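PDB 3BTP: single-strand DNA-binding protein, which binds single-stranded but not double-stranded DNA regardless of sequence and mediates the nuclear uptake of single-stranded T-DNA copies in DNA transformation by Agrobacterium. Local coordinates for residues Tyr117-Gln122 with Lys142-Ala147; Cys149-Asp154 with Tyr159-Leu164; Lys248-Glu251 with Gly257-Leu260. All coordinates share one frame; numbering follows the deposited sequence.

Interaction 1: Tyr117-Gln122 with Lys142-Ala147; sequences YILVRQ and KAEFNA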
loop_
_atom_site.group_PDB
_atom_site.type_symbol
_atom_site.label_atom_id
_atom_site.label_comp_id
_atom_site.label_asym_id
_atom_site.label_seq_id
_atom_site.Cartn_x
_atom_site.Cartn_y
_atom_site.Cartn_z
ATOM N N TYR A 117 12.818 -2.211 14.981
ATOM C CA TYR A 117 13.859 -1.754 14.076
ATOM C C TYR A 117 14.881 -2.842 13.759
ATOM O O TYR A 117 15.023 -3.850 14.497
ATOM C CB TYR A 117 14.483 -0.359 14.448
ATOM C CG TYR A 117 15.409 -0.394 15.668
ATOM C CD1 TYR A 117 16.760 -0.779 15.537
ATOM C CD2 TYR A 117 14.905 -0.099 16.959
ATOM C CE1 TYR A 117 17.612 -0.849 16.640
ATOM C CE2 TYR A 117 15.744 -0.121 18.063
ATOM C CZ TYR A 117 17.091 -0.514 17.901
ATOM O OH TYR A 117 17.899 -0.575 18.995
ATOM N N ILE A 118 15.536 -2.635 12.617
ATOM C CA ILE A 118 16.652 -3.410 12.165
ATOM C C ILE A 118 17.814 -2.423 11.870
ATOM O O ILE A 118 17.605 -1.380 11.248
ATOM C CB ILE A 118 16.295 -4.202 10.886
ATOM C CG1 ILE A 118 15.070 -5.134 11.101
ATOM C CG2 ILE A 118 17.499 -4.972 10.363
ATOM C CD1 ILE A 118 14.517 -5.713 9.839
ATOM N N LEU A 119 19.031 -2.764 12.306
ATOM C CA LEU A 119 20.229 -1.971 11.998
ATOM C C LEU A 119 20.971 -2.614 10.863
ATOM O O LEU A 119 21.360 -3.789 10.964
ATOM C CB LEU A 119 21.181 -1.873 13.234
ATOM C CG LEU A 119 20.649 -0.949 14.356
ATOM C CD1 LEU A 119 21.778 -0.728 15.377
ATOM C CD2 LEU A 119 20.104 0.465 13.850
ATOM N N VAL A 120 21.131 -1.885 9.759
ATOM C CA VAL A 120 21.834 -2.470 8.609
ATOM C C VAL A 120 23.222 -1.862 8.473
ATOM O O VAL A 120 23.401 -0.664 8.648
ATOM C CB VAL A 120 21.067 -2.322 7.255
ATOM C CG1 VAL A 120 21.756 -3.175 6.146
ATOM C CG2 VAL A 120 19.573 -2.706 7.419
ATOM N N ARG A 121 24.188 -2.703 8.123
ATOM C CA ARG A 121 25.562 -2.239 7.879
ATOM C C ARG A 121 26.142 -2.796 6.602
ATOM O O ARG A 121 25.748 -3.872 6.147
ATOM C CB ARG A 121 26.473 -2.552 9.082
ATOM C CG ARG A 121 26.667 -4.014 9.298
ATOM C CD ARG A 121 26.961 -4.348 10.793
ATOM N NE ARG A 121 27.185 -5.800 10.928
ATOM C CZ ARG A 121 26.295 -6.693 11.393
ATOM N NH1 ARG A 121 25.060 -6.318 11.785
ATOM N NH2 ARG A 121 26.619 -7.977 11.425
ATOM N N GLN A 122 27.038 -2.030 5.995
ATOM C CA GLN A 122 27.801 -2.474 4.813
ATOM C C GLN A 122 29.014 -3.327 5.236
ATOM O O GLN A 122 29.794 -2.947 6.091
ATOM C CB GLN A 122 28.269 -1.269 4.006
ATOM C CG GLN A 122 27.137 -0.526 3.299
ATOM C CD GLN A 122 27.658 0.636 2.440
ATOM O OE1 GLN A 122 28.255 1.564 2.955
ATOM N NE2 GLN A 122 27.426 0.572 1.121
ATOM N N LYS A 142 25.758 6.406 19.663
ATOM C CA LYS A 142 24.977 7.325 18.825
ATOM C C LYS A 142 25.617 7.291 17.462
ATOM O O LYS A 142 24.899 7.310 16.445
ATOM C CB LYS A 142 24.834 8.730 19.444
ATOM C CG LYS A 142 25.666 9.827 18.879
ATOM C CD LYS A 142 24.947 11.174 18.749
ATOM C CE LYS A 142 24.015 11.450 19.886
ATOM N NZ LYS A 142 23.548 12.872 19.706
ATOM N N ALA A 143 26.946 7.098 17.454
ATOM C CA ALA A 143 27.730 6.967 16.216
ATOM C C ALA A 143 27.322 5.728 15.381
ATOM O O ALA A 143 27.148 5.793 14.151
ATOM C CB ALA A 143 29.262 6.907 16.552
ATOM N N GLU A 144 27.270 4.587 16.060
ATOM C CA GLU A 144 26.802 3.373 15.431
ATOM C C GLU A 144 25.357 3.526 14.850
ATOM O O GLU A 144 25.109 3.252 13.667
ATOM C CB GLU A 144 26.910 2.188 16.395
ATOM C CG GLU A 144 26.541 0.912 15.580
ATOM C CD GLU A 144 26.577 -0.401 16.349
ATOM O OE1 GLU A 144 27.249 -0.515 17.442
ATOM O OE2 GLU A 144 25.940 -1.326 15.785
ATOM N N PHE A 145 24.437 4.004 15.675
ATOM C CA PHE A 145 23.061 4.379 15.226
ATOM C C PHE A 145 23.087 5.294 14.003
ATOM O O PHE A 145 22.401 5.011 13.016
ATOM C CB PHE A 145 22.242 5.025 16.355
ATOM C CG PHE A 145 21.692 4.040 17.398
ATOM C CD1 PHE A 145 20.899 2.943 17.004
ATOM C CD2 PHE A 145 21.869 4.284 18.795
ATOM C CE1 PHE A 145 20.347 2.112 17.910
ATOM C CE2 PHE A 145 21.327 3.417 19.783
ATOM C CZ PHE A 145 20.561 2.301 19.336
ATOM N N ASN A 146 23.860 6.388 14.042
ATOM C CA ASN A 146 23.961 7.326 12.917
ATOM C C ASN A 146 24.719 6.896 11.683
ATOM O O ASN A 146 24.614 7.568 10.635
ATOM C CB ASN A 146 24.438 8.704 13.359
ATOM C CG ASN A 146 23.331 9.497 14.134
ATOM O OD1 ASN A 146 23.643 10.296 15.006
ATOM N ND2 ASN A 146 22.047 9.234 13.826
ATOM N N ALA A 147 25.483 5.811 11.775
ATOM C CA ALA A 147 26.295 5.258 10.664
ATOM C C ALA A 147 25.590 4.120 9.976
ATOM O O ALA A 147 25.934 3.776 8.841
ATOM C CB ALA A 147 27.627 4.702 11.196
#
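Tyr117 OH, the polar end of the phenol, meets the rim of the Phe145 ring, 3.8 Å from CE1 and nearly as close to CZ. The hydroxyl oxygen lies close to the plane of the phenylalanine ring, so the approach is to an edge and not over a face, and the two side chains cross at about a right angle. The tyrosine reaches there because its CG sits between the backbone N and the carbonyl carbon (chi1 73°), which carries the phenol from strand 117-124 across to helix 142-147. Leu119, two residues on and on the same face of the strand, adds a forked contact: its CD1 is 4.1 Å from Phe145 CE1, and its CD2 is 4.1 Å from Phe145 CD1. The CD1, CE1 and CZ atoms of Phe145 thus touch both strand residues. Glu144, extended through chi1 and chi2, brings its carboxylate end back to the strand, OE2 4.2 Å from Leu119 CD1.

Strand and helix axes run at 79° and approach to 8.9 Å, a helix laid almost squarely across one face of an antiparallel sheet. The opposite face carries Ile118 and Val120, which pack on Ile272 and Phe274 of another strand, so strand 117-124 has packing on both faces. At the helix end, Phe145 O accepts a hydrogen bond from Arg150 NH1, tying the helix to the next strand.

Arg121 NH1 lies 6.5 Å from Glu144 OE2, which could at most give a weak long-range attraction. With 179 Å² buried and no polar bond between them, the contact between these two segments rests on apolar packing.

Interaction 2: Cys149-Asp154 with Tyr159-Leu164; sequences CRLYRD and YYPPPL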
loop_
_atom_site.group_PDB
_atom_site.type_symbol
_atom_site.label_atom_id
_atom_site.label_comp_id
_atom_site.label_asym_id
_atom_site.label_seq_id
_atom_site.Cartn_x
_atom_site.Cartn_y
_atom_site.Cartn_z
ATOM N N CYS A 149 22.269 2.130 8.297
ATOM C CA CYS A 149 20.901 2.259 7.787
ATOM C C CYS A 149 19.845 1.710 8.820
ATOM O O CYS A 149 19.743 0.502 9.043
ATOM C CB CYS A 149 20.719 1.598 6.403
ATOM S SG CYS A 149 19.095 2.014 5.733
ATOM N N ARG A 150 19.083 2.603 9.459
ATOM C CA ARG A 150 18.074 2.189 10.441
ATOM C C ARG A 150 16.691 1.915 9.788
ATOM O O ARG A 150 16.093 2.793 9.149
ATOM C CB ARG A 150 17.941 3.270 11.532
ATOM C CG ARG A 150 19.246 3.636 12.265
ATOM C CD ARG A 150 18.946 4.524 13.524
ATOM N NE ARG A 150 18.218 5.770 13.218
ATOM C CZ ARG A 150 18.747 6.945 12.820
ATOM N NH1 ARG A 150 20.065 7.088 12.676
ATOM N NH2 ARG A 150 17.941 8.012 12.609
ATOM N N LEU A 151 16.171 0.713 9.958
ATOM C CA LEU A 151 14.899 0.370 9.315
ATOM C C LEU A 151 13.815 0.304 10.406
ATOM O O LEU A 151 14.026 -0.390 11.364
ATOM C CB LEU A 151 15.038 -0.952 8.527
ATOM C CG LEU A 151 15.869 -0.947 7.218
ATOM C CD1 LEU A 151 15.890 -2.307 6.498
ATOM C CD2 LEU A 151 15.364 0.109 6.155
ATOM N N TYR A 152 12.731 1.114 10.291
ATOM C CA TYR A 152 11.632 1.148 11.295
ATOM C C TYR A 152 10.403 0.351 10.783
ATOM O O TYR A 152 9.951 0.593 9.667
ATOM C CB TYR A 152 11.221 2.585 11.551
ATOM C CG TYR A 152 12.362 3.457 11.955
ATOM C CD1 TYR A 152 12.739 3.541 13.297
ATOM C CD2 TYR A 152 13.106 4.170 11.002
ATOM C CE1 TYR A 152 13.811 4.303 13.677
ATOM C CE2 TYR A 152 14.191 4.947 11.369
ATOM C CZ TYR A 152 14.514 5.022 12.717
ATOM O OH TYR A 152 15.536 5.818 13.129
ATOM N N ARG A 153 9.895 -0.572 11.574
ATOM C CA ARG A 153 8.746 -1.404 11.201
ATOM C C ARG A 153 7.488 -0.511 11.299
ATOM O O ARG A 153 7.342 0.224 12.270
ATOM C CB ARG A 153 8.614 -2.567 12.171
ATOM C CG ARG A 153 7.629 -3.663 11.704
ATOM C CD ARG A 153 7.282 -4.665 12.866
ATOM N NE ARG A 153 6.309 -5.680 12.402
ATOM C CZ ARG A 153 6.597 -6.751 11.649
ATOM N NH1 ARG A 153 7.859 -7.036 11.295
ATOM N NH2 ARG A 153 5.615 -7.583 11.274
ATOM N N ASP A 154 6.614 -0.513 10.283
ATOM C CA ASP A 154 5.349 0.229 10.360
ATOM C C ASP A 154 4.252 -0.719 10.847
ATOM O O ASP A 154 4.563 -1.830 11.272
ATOM C CB ASP A 154 4.993 0.961 9.052
ATOM C CG ASP A 154 4.450 0.035 7.921
ATOM O OD1 ASP A 154 4.284 -1.197 8.120
ATOM O OD2 ASP A 154 4.246 0.567 6.772
ATOM N N TYR A 159 9.246 -1.895 6.292
ATOM C CA TYR A 159 10.380 -1.279 6.974
ATOM C C TYR A 159 10.852 -0.029 6.200
ATOM O O TYR A 159 11.188 -0.075 4.990
ATOM C CB TYR A 159 11.533 -2.327 7.211
ATOM C CG TYR A 159 11.312 -3.241 8.436
ATOM C CD1 TYR A 159 11.762 -2.891 9.677
ATOM C CD2 TYR A 159 10.598 -4.411 8.337
ATOM C CE1 TYR A 159 11.561 -3.716 10.805
ATOM C CE2 TYR A 159 10.350 -5.247 9.463
ATOM C CZ TYR A 159 10.849 -4.891 10.690
ATOM O OH TYR A 159 10.609 -5.672 11.807
ATOM N N TYR A 160 10.892 1.079 6.915
ATOM C CA TYR A 160 11.231 2.403 6.354
ATOM C C TYR A 160 12.571 2.836 6.855
ATOM O O TYR A 160 12.827 2.756 8.053
ATOM C CB TYR A 160 10.249 3.485 6.827
ATOM C CG TYR A 160 8.893 3.474 6.155
ATOM C CD1 TYR A 160 8.583 4.428 5.185
ATOM C CD2 TYR A 160 7.927 2.502 6.469
ATOM C CE1 TYR A 160 7.355 4.445 4.581
ATOM C CE2 TYR A 160 6.696 2.481 5.833
ATOM C CZ TYR A 160 6.410 3.470 4.889
ATOM O OH TYR A 160 5.172 3.542 4.274
ATOM N N PRO A 161 13.412 3.348 5.925
ATOM C CA PRO A 161 14.681 3.980 6.304
ATOM C C PRO A 161 14.337 5.386 6.716
ATOM O O PRO A 161 13.217 5.813 6.468
ATOM C CB PRO A 161 15.524 3.916 5.000
ATOM C CG PRO A 161 14.472 3.974 3.860
ATOM C CD PRO A 161 13.160 3.372 4.450
ATOM N N PRO A 162 15.279 6.113 7.359
ATOM C CA PRO A 162 14.985 7.288 8.161
ATOM C C PRO A 162 14.286 8.482 7.494
ATOM O O PRO A 162 13.363 8.970 8.102
ATOM C CB PRO A 162 16.384 7.678 8.734
ATOM C CG PRO A 162 17.107 6.369 8.748
ATOM C CD PRO A 162 16.711 5.765 7.457
ATOM N N PRO A 163 14.782 8.973 6.299
ATOM C CA PRO A 163 14.179 10.183 5.670
ATOM C C PRO A 163 12.723 9.913 5.290
ATOM O O PRO A 163 11.892 10.813 5.395
ATOM C CB PRO A 163 14.962 10.363 4.370
ATOM C CG PRO A 163 15.787 9.045 4.151
ATOM C CD PRO A 163 15.886 8.382 5.495
ATOM N N LEU A 164 12.415 8.649 4.937
ATOM C CA LEU A 164 11.044 8.214 4.663
ATOM C C LEU A 164 10.208 7.912 5.886
ATOM O O LEU A 164 9.077 8.228 5.894
ATOM C CB LEU A 164 11.063 6.999 3.708
ATOM C CG LEU A 164 11.761 7.236 2.344
ATOM C CD1 LEU A 164 11.701 5.987 1.523
ATOM C CD2 LEU A 164 11.267 8.397 1.518
HETATM O O HOH W 1 3.313 2.814 5.700
#
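Tyr152 and Tyr160 pair across a beta hairpin, strands 149-153 and 159-160, which adds strands to a four-stranded antiparallel sheet and then turns at Pro161, the N-cap position, into helix 162-167. The backbone evidence is a reciprocal pair of bonds: Tyr152 N to Tyr160 O at 2.8 Å and nearly straight (171°), and Tyr160 N to Tyr152 O at 2.9 Å. A CA-H...O contact from Pro161 CA to Arg150 O (3.4 Å) follows, Pro162, next in register, having no N-H.

Apolar contacts form on both faces. Leu151 CD2 reaches Pro161 CB at 4.0 Å, with Cys149 SG beside the same carbon, while Leu151 CB touches the Tyr159 ring. On the sheet face that carries Tyr152 and Tyr160, Pro162 fits against the CE2 edge of Tyr152 and also lies over one face of the Arg150 guanidinium, whose NH2 bonds to Asp212 O. Trp199 and His203 of helix 186-206 meet the Tyr152 ring.

The side-chain polar contacts between the segments lie toward the turn. Arg153 lays its CB and CG against the Tyr159 ring, its CG anti to the backbone N (chi1 -168°), and then runs extended so that NH1 donates to Tyr159 OH at 3.1 Å, with the oxygen in the guanidinium plane and that plane 78° from the ring's. The same NH1 has salt bridges to Glu304 and Asp115, and Tyr159 OH also bonds to Asp115 O, so both groups are fixed by several partners.

Asp154 is held at OD1 by Val156 N and at OD2 by Asn158 ND2. A water links the two segments here, donating to Asp154 OD2 at 2.7 Å and accepting from Tyr160 OH at 2.5 Å.

Interaction 3: Lys248-Glu251 with Gly257-Leu260; sequences KRYE and GSLL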
loop_
_atom_site.group_PDB
_atom_site.type_symbol
_atom_site.label_atom_id
_atom_site.label_comp_id
_atom_site.label_asym_id
_atom_site.label_seq_id
_atom_site.Cartn_x
_atom_site.Cartn_y
_atom_site.Cartn_z
ATOM N N LYS A 248 15.616 9.241 -5.450
ATOM C CA LYS A 248 16.155 10.469 -4.919
ATOM C C LYS A 248 17.595 10.234 -4.550
ATOM O O LYS A 248 17.926 9.122 -4.046
ATOM C CB LYS A 248 15.406 10.874 -3.661
ATOM C CG LYS A 248 15.907 12.143 -3.014
ATOM C CD LYS A 248 14.840 12.663 -2.066
ATOM C CE LYS A 248 15.301 13.856 -1.257
ATOM N NZ LYS A 248 14.014 14.443 -0.725
ATOM N N ARG A 249 18.419 11.276 -4.781
ATOM C CA ARG A 249 19.854 11.327 -4.432
ATOM C C ARG A 249 20.120 12.022 -3.133
ATOM O O ARG A 249 19.924 13.216 -3.012
ATOM C CB ARG A 249 20.676 12.000 -5.537
ATOM C CG ARG A 249 20.368 11.304 -6.882
ATOM C CD ARG A 249 20.848 9.875 -6.873
ATOM N NE ARG A 249 22.276 9.884 -6.715
ATOM C CZ ARG A 249 23.140 9.282 -7.516
ATOM N NH1 ARG A 249 22.716 8.560 -8.554
ATOM N NH2 ARG A 249 24.447 9.403 -7.246
ATOM N N TYR A 250 20.579 11.241 -2.174
ATOM C CA TYR A 250 20.769 11.711 -0.820
ATOM C C TYR A 250 22.252 11.948 -0.629
ATOM O O TYR A 250 23.052 11.195 -1.171
ATOM C CB TYR A 250 20.281 10.641 0.193
ATOM C CG TYR A 250 18.789 10.412 0.234
ATOM C CD1 TYR A 250 17.972 11.278 0.912
ATOM C CD2 TYR A 250 18.187 9.308 -0.425
ATOM C CE1 TYR A 250 16.585 11.070 0.969
ATOM C CE2 TYR A 250 16.776 9.095 -0.372
ATOM C CZ TYR A 250 16.014 9.978 0.344
ATOM O OH TYR A 250 14.644 9.832 0.420
ATOM N N GLU A 251 22.610 12.971 0.154
ATOM C CA GLU A 251 23.984 13.202 0.550
ATOM C C GLU A 251 24.588 11.988 1.301
ATOM O O GLU A 251 25.747 11.689 1.130
ATOM C CB GLU A 251 24.066 14.414 1.448
ATOM C CG GLU A 251 25.496 14.589 1.988
ATOM C CD GLU A 251 25.738 15.897 2.687
ATOM O OE1 GLU A 251 24.780 16.710 2.863
ATOM O OE2 GLU A 251 26.922 16.122 3.072
ATOM N N GLY A 257 19.003 4.822 3.087
ATOM C CA GLY A 257 18.291 3.601 2.613
ATOM C C GLY A 257 18.428 3.398 1.108
ATOM O O GLY A 257 17.907 2.418 0.529
ATOM N N SER A 258 19.184 4.298 0.461
ATOM C CA SER A 258 19.302 4.246 -0.979
ATOM C C SER A 258 20.392 3.340 -1.526
ATOM O O SER A 258 20.839 3.560 -2.642
ATOM C CB SER A 258 19.242 5.662 -1.602
ATOM O OG SER A 258 17.808 5.950 -1.882
ATOM N N LEU A 259 20.763 2.292 -0.775
ATOM C CA LEU A 259 21.796 1.355 -1.155
ATOM C C LEU A 259 21.569 -0.069 -0.705
ATOM O O LEU A 259 22.545 -0.800 -0.605
ATOM C CB LEU A 259 23.210 1.778 -0.621
ATOM C CG LEU A 259 24.002 2.951 -1.269
ATOM C CD1 LEU A 259 25.487 3.108 -0.746
ATOM C CD2 LEU A 259 24.020 2.884 -2.789
ATOM N N LEU A 260 20.340 -0.516 -0.492
ATOM C CA LEU A 260 20.084 -1.807 0.123
ATOM C C LEU A 260 19.821 -2.807 -0.963
ATOM O O LEU A 260 19.536 -2.426 -2.098
ATOM C CB LEU A 260 18.837 -1.767 1.025
ATOM C CG LEU A 260 18.743 -0.737 2.145
ATOM C CD1 LEU A 260 17.217 -0.302 2.538
ATOM C CD2 LEU A 260 19.637 -1.184 3.324
#
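Tyr250 and Ser258 meet where the long connection between strands 243-245 and 263-266 folds back on itself, in a part of the chain with no regular helix or strand. The tight part is small. Ser258 OG comes to the rim of the Tyr250 ring, 3.6 Å from CE2 and 3.7 Å from CD2, close to the ring plane, and Ser258 CB stands 4.0 Å from the same CD2. Lys248 adds a layer from its own segment: its CG sits 4.0 Å above one face of the tyrosine ring, offset toward the rim, so the ring is touched over a face by lysine and at an edge by serine. The extended lysine is itself held at its end, where NZ hydrogen-bonds to a polar side chain of another protein's chain. Pro163 and Leu164 of helix 162-167 also pack on the tyrosine ring.

Away from that point the segments diverge. Only 85 Å² is buried between them, and the CA atoms of Tyr250 and Ser258 remain 7.6 Å apart. Lys248 O comes no closer than 3.8 Å to Ser258 OG, too far for a hydrogen bond. Glu251, exposed, takes no part in the contact and lies against Gln216. Gly257 adopts a positive phi (95°), a conformation readily taken by glycine. At the far end of the ring, Tyr250 OH hydrogen-bonds to the nitrogen of an ammonium ion, probably from the crystallisation liquor.

In the fold
Interactions 1 and 2, centres 11 Å apart, share one sheet: strands 117-124 and 149-153 are neighbours, joined by Ile118 O to Leu151 N at 2.8 Å and Val120 N to Cys149 O at 2.9 Å. Interaction 3 lies about 12 Å, centre to centre, from interaction 2 and 15 Å from interaction 1, and backs onto the hairpin, with Gly257 CA 3.6 Å from Cys149 SG. Leu164 CD2 also touches Tyr250 OH at 3.8 Å. Interactions 2 and 3 border the chain of another protein, which packs on Tyr160, Leu164, Lys248 and Tyr250, consistent with the helix start and the loop contributing to one interface.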